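Local coordinates for protein Non-ribosomal peptide synthetase (Methanobrevibacter ruminantium, PDB 6VTJ) that probably carries a phosphopantetheine-bound peptide on its thiolation domain and releases it reductively through its reductase domain, as part of an archaeal non-ribosomal peptide synthetase, at residues A[255-268]-A[284-297]. Sequence-based numbering, arbitrary orientation.
Sequences QISTISVLSSYSLN and YEQDLENKYVCSKF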
# COMPACT_ATOMS: atom_id res chain seq x y z
N GLN A 255 4.34 -10.53 -8.89
CA GLN A 255 3.98 -9.16 -8.58
C GLN A 255 3.40 -9.11 -7.17
O GLN A 255 2.50 -9.89 -6.85
CB GLN A 255 2.96 -8.64 -9.61
CG GLN A 255 2.16 -7.38 -9.18
CD GLN A 255 3.01 -6.12 -9.17
OE1 GLN A 255 4.25 -6.19 -9.20
NE2 GLN A 255 2.35 -4.96 -9.15
N ILE A 256 3.93 -8.23 -6.32
CA ILE A 256 3.28 -7.97 -5.04
C ILE A 256 2.22 -6.92 -5.27
O ILE A 256 2.52 -5.84 -5.80
CB ILE A 256 4.29 -7.52 -3.98
CG1 ILE A 256 5.49 -8.48 -3.92
CG2 ILE A 256 3.57 -7.32 -2.64
CD1 ILE A 256 5.10 -9.99 -3.73
N SER A 257 0.99 -7.23 -4.90
CA SER A 257 -0.13 -6.33 -5.17
C SER A 257 -0.82 -5.97 -3.86
O SER A 257 -0.25 -6.15 -2.78
CB SER A 257 -1.11 -6.99 -6.14
OG SER A 257 -2.03 -6.05 -6.70
N THR A 258 -2.03 -5.44 -3.94
CA THR A 258 -2.77 -5.04 -2.75
C THR A 258 -4.16 -5.64 -2.80
O THR A 258 -4.77 -5.75 -3.87
CB THR A 258 -2.86 -3.48 -2.61
OG1 THR A 258 -3.74 -3.16 -1.54
CG2 THR A 258 -3.40 -2.82 -3.89
N ILE A 259 -4.65 -6.07 -1.64
CA ILE A 259 -6.03 -6.51 -1.52
C ILE A 259 -7.00 -5.40 -1.86
O ILE A 259 -8.16 -5.66 -2.18
CB ILE A 259 -6.28 -7.06 -0.10
CG1 ILE A 259 -7.50 -7.99 -0.07
CG2 ILE A 259 -6.44 -5.89 0.91
CD1 ILE A 259 -7.35 -9.20 -0.99
N SER A 260 -6.56 -4.14 -1.79
CA SER A 260 -7.45 -3.01 -2.03
C SER A 260 -7.92 -2.90 -3.48
O SER A 260 -8.76 -2.04 -3.75
CB SER A 260 -6.77 -1.70 -1.65
OG SER A 260 -6.47 -1.69 -0.26
N VAL A 261 -7.41 -3.73 -4.40
CA VAL A 261 -7.95 -3.67 -5.76
C VAL A 261 -9.39 -4.15 -5.77
O VAL A 261 -10.17 -3.71 -6.61
CB VAL A 261 -7.11 -4.43 -6.80
CG1 VAL A 261 -5.71 -3.84 -6.91
CG2 VAL A 261 -7.07 -5.92 -6.50
N LEU A 262 -9.77 -5.05 -4.85
CA LEU A 262 -11.18 -5.35 -4.60
C LEU A 262 -11.74 -4.24 -3.71
O LEU A 262 -11.90 -4.38 -2.50
CB LEU A 262 -11.34 -6.73 -3.98
CG LEU A 262 -10.52 -7.80 -4.68
CD1 LEU A 262 -10.73 -9.14 -4.02
CD2 LEU A 262 -10.85 -7.88 -6.18
N SER A 263 -12.01 -3.10 -4.33
CA SER A 263 -12.14 -1.86 -3.58
C SER A 263 -13.54 -1.58 -3.06
O SER A 263 -13.67 -0.82 -2.11
CB SER A 263 -11.70 -0.68 -4.46
OG SER A 263 -12.47 -0.63 -5.65
N SER A 264 -14.57 -2.16 -3.66
CA SER A 264 -15.94 -1.76 -3.36
C SER A 264 -16.88 -2.73 -4.05
O SER A 264 -16.45 -3.54 -4.88
CB SER A 264 -16.23 -0.35 -3.85
OG SER A 264 -16.35 -0.35 -5.27
N TYR A 265 -18.17 -2.61 -3.74
CA TYR A 265 -19.18 -3.23 -4.58
C TYR A 265 -19.10 -2.64 -5.99
O TYR A 265 -18.58 -1.55 -6.20
CB TYR A 265 -20.59 -3.02 -4.02
CG TYR A 265 -20.87 -3.78 -2.75
CD1 TYR A 265 -20.95 -5.16 -2.75
CD2 TYR A 265 -21.09 -3.12 -1.55
CE1 TYR A 265 -21.22 -5.87 -1.59
CE2 TYR A 265 -21.36 -3.81 -0.39
CZ TYR A 265 -21.42 -5.18 -0.42
OH TYR A 265 -21.70 -5.86 0.75
N SER A 266 -19.60 -3.40 -6.96
CA SER A 266 -19.64 -2.94 -8.34
C SER A 266 -20.40 -1.62 -8.43
O SER A 266 -21.45 -1.45 -7.81
CB SER A 266 -20.31 -3.99 -9.23
OG SER A 266 -20.36 -3.57 -10.59
N LEU A 267 -19.86 -0.68 -9.21
CA LEU A 267 -20.59 0.53 -9.56
C LEU A 267 -21.66 0.27 -10.61
O LEU A 267 -22.44 1.18 -10.92
CB LEU A 267 -19.61 1.61 -10.07
CG LEU A 267 -18.48 2.02 -9.12
CD1 LEU A 267 -17.51 3.01 -9.76
CD2 LEU A 267 -19.05 2.61 -7.85
N ASN A 268 -21.73 -0.95 -11.15
CA ASN A 268 -22.66 -1.31 -12.21
C ASN A 268 -23.16 -2.73 -11.94
O ASN A 268 -22.90 -3.67 -12.69
CB ASN A 268 -22.01 -1.20 -13.59
CG ASN A 268 -23.00 -1.46 -14.71
OD1 ASN A 268 -24.22 -1.51 -14.49
ND2 ASN A 268 -22.48 -1.63 -15.93
N TYR A 284 -14.62 -5.92 -12.00
CA TYR A 284 -16.08 -5.97 -12.00
C TYR A 284 -16.68 -4.56 -11.87
O TYR A 284 -17.72 -4.37 -11.24
CB TYR A 284 -16.59 -6.89 -10.87
CG TYR A 284 -16.08 -6.50 -9.49
CD1 TYR A 284 -14.77 -6.81 -9.10
CD2 TYR A 284 -16.89 -5.81 -8.60
CE1 TYR A 284 -14.30 -6.44 -7.84
CE2 TYR A 284 -16.43 -5.46 -7.35
CZ TYR A 284 -15.14 -5.77 -6.98
OH TYR A 284 -14.68 -5.39 -5.73
N GLU A 285 -16.00 -3.55 -12.45
CA GLU A 285 -16.41 -2.14 -12.35
C GLU A 285 -16.53 -1.67 -10.90
O GLU A 285 -17.49 -0.98 -10.53
CB GLU A 285 -17.70 -1.88 -13.14
CG GLU A 285 -17.39 -1.50 -14.57
CD GLU A 285 -18.61 -1.34 -15.44
OE1 GLU A 285 -19.44 -0.46 -15.15
OE2 GLU A 285 -18.72 -2.12 -16.43
N GLN A 286 -15.54 -2.04 -10.09
CA GLN A 286 -15.39 -1.51 -8.75
C GLN A 286 -14.84 -0.09 -8.83
O GLN A 286 -14.36 0.37 -9.87
CB GLN A 286 -14.47 -2.40 -7.91
CG GLN A 286 -13.02 -2.47 -8.40
CD GLN A 286 -12.74 -3.65 -9.37
OE1 GLN A 286 -13.50 -3.88 -10.30
NE2 GLN A 286 -11.64 -4.38 -9.14
N ASP A 287 -14.90 0.61 -7.70
CA ASP A 287 -14.40 1.99 -7.61
C ASP A 287 -12.88 1.99 -7.71
O ASP A 287 -12.18 1.50 -6.81
CB ASP A 287 -14.89 2.61 -6.31
CG ASP A 287 -14.34 4.00 -6.05
OD1 ASP A 287 -13.93 4.71 -7.00
OD2 ASP A 287 -14.31 4.40 -4.87
N LEU A 288 -12.35 2.54 -8.79
CA LEU A 288 -10.92 2.62 -9.03
C LEU A 288 -10.47 4.07 -9.19
O LEU A 288 -9.57 4.37 -9.97
CB LEU A 288 -10.53 1.80 -10.26
CG LEU A 288 -10.66 0.29 -10.06
CD1 LEU A 288 -10.57 -0.48 -11.38
CD2 LEU A 288 -9.60 -0.19 -9.09
N GLU A 289 -11.10 4.98 -8.46
CA GLU A 289 -10.75 6.39 -8.64
C GLU A 289 -9.44 6.73 -7.97
O GLU A 289 -8.66 7.54 -8.49
CB GLU A 289 -11.88 7.28 -8.12
CG GLU A 289 -12.63 8.06 -9.22
N ASN A 290 -9.17 6.12 -6.81
CA ASN A 290 -7.95 6.38 -6.07
C ASN A 290 -6.73 5.98 -6.90
O ASN A 290 -6.70 4.92 -7.53
CB ASN A 290 -7.97 5.62 -4.75
CG ASN A 290 -6.69 5.79 -3.99
OD1 ASN A 290 -5.72 5.08 -4.21
ND2 ASN A 290 -6.67 6.78 -3.11
N LYS A 291 -5.70 6.83 -6.88
CA LYS A 291 -4.58 6.64 -7.81
C LYS A 291 -3.74 5.41 -7.46
O LYS A 291 -3.21 4.75 -8.36
CB LYS A 291 -3.70 7.88 -7.80
CG LYS A 291 -3.97 8.87 -8.90
CD LYS A 291 -2.72 9.72 -9.11
CE LYS A 291 -3.05 11.20 -9.03
NZ LYS A 291 -1.85 11.99 -9.43
N TYR A 292 -3.60 5.10 -6.18
CA TYR A 292 -2.75 3.97 -5.81
C TYR A 292 -3.45 2.66 -6.13
O TYR A 292 -2.85 1.76 -6.73
CB TYR A 292 -2.40 4.06 -4.33
CG TYR A 292 -1.81 2.77 -3.82
CD1 TYR A 292 -0.53 2.41 -4.16
CD2 TYR A 292 -2.55 1.91 -3.01
CE1 TYR A 292 0.02 1.23 -3.70
CE2 TYR A 292 -2.02 0.74 -2.55
CZ TYR A 292 -0.72 0.41 -2.91
OH TYR A 292 -0.17 -0.76 -2.48
N VAL A 293 -4.72 2.54 -5.76
CA VAL A 293 -5.49 1.36 -6.11
C VAL A 293 -5.54 1.19 -7.62
O VAL A 293 -5.42 0.07 -8.14
CB VAL A 293 -6.90 1.44 -5.50
CG1 VAL A 293 -7.69 0.16 -5.84
CG2 VAL A 293 -6.82 1.66 -4.00
N CYS A 294 -5.70 2.30 -8.35
CA CYS A 294 -5.79 2.23 -9.80
C CYS A 294 -4.49 1.73 -10.41
O CYS A 294 -4.50 0.87 -11.30
CB CYS A 294 -6.18 3.59 -10.38
SG CYS A 294 -6.20 3.62 -12.17
N SER A 295 -3.35 2.31 -10.00
CA SER A 295 -2.07 1.86 -10.54
C SER A 295 -1.82 0.38 -10.23
O SER A 295 -1.31 -0.36 -11.08
CB SER A 295 -0.92 2.73 -10.01
OG SER A 295 -0.72 2.60 -8.59
N LYS A 296 -2.16 -0.07 -9.02
CA LYS A 296 -1.94 -1.49 -8.73
C LYS A 296 -2.85 -2.37 -9.59
O LYS A 296 -2.43 -3.44 -10.05
CB LYS A 296 -2.16 -1.76 -7.24
CG LYS A 296 -1.18 -1.05 -6.31
CD LYS A 296 0.27 -1.42 -6.59
CE LYS A 296 0.58 -2.85 -6.19
NZ LYS A 296 2.04 -3.06 -6.19
N PHE A 297 -4.09 -1.93 -9.81
CA PHE A 297 -5.00 -2.68 -10.66
C PHE A 297 -4.45 -2.79 -12.08
O PHE A 297 -4.51 -3.87 -12.70
CB PHE A 297 -6.38 -2.02 -10.67
CG PHE A 297 -7.29 -2.56 -11.74
CD1 PHE A 297 -7.32 -1.98 -13.02
CD2 PHE A 297 -8.13 -3.64 -11.48
CE1 PHE A 297 -8.15 -2.48 -14.02
CE2 PHE A 297 -8.97 -4.14 -12.47
CZ PHE A 297 -8.98 -3.55 -13.75
O HOH W 1 3.20 -2.05 -8.79
O HOH W 2 -0.54 -4.99 -8.58
O HOH W 3 -13.07 2.55 -2.29
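Lys296 lies over Ser257 where helix 291-297 crosses strand 255-258, the short axes 8.5 Å apart and their N-to-C directions 143° apart, and beyond them the loops run on together as far as Asn268 and Glu285. The Lys296 chain, bent at chi2 and chi3, rests CB and CG on Thr258 CG2 and then curls along the strand, so that NZ meets Ile256 O in the carbonyl plane at 2.8 Å. A water links NZ to Gln255 NE2, while Gln255 OE1 is held by Asn216. Tyr292 OH comes within 3.8 Å of Thr258 CB. This Thr, Tyr and Lys set, with Tyr292 and Lys296 in YxxxK spacing, is consistent with the active site of Rossmann-fold short-chain reductases, and the Tyr292 side chain lies about 6 Å from the bound phosphopantetheine. Val293 CG1 packs on Val261 CA, and Gln286 NE2 reaches Val261 O in a nearly straight bond of 3.0 Å. Tyr284, its chi1 of 56° placing the ring between backbone N and carbonyl carbon, turns its edge to the loop and gives OH to Ser264 O at 2.7 Å. A phenylalanine here, lacking the hydroxyl, would probably leave Ser264 O without its mate across the contact. Ser266 OG donates to Tyr284 O, and Leu267 N to Glu285 O.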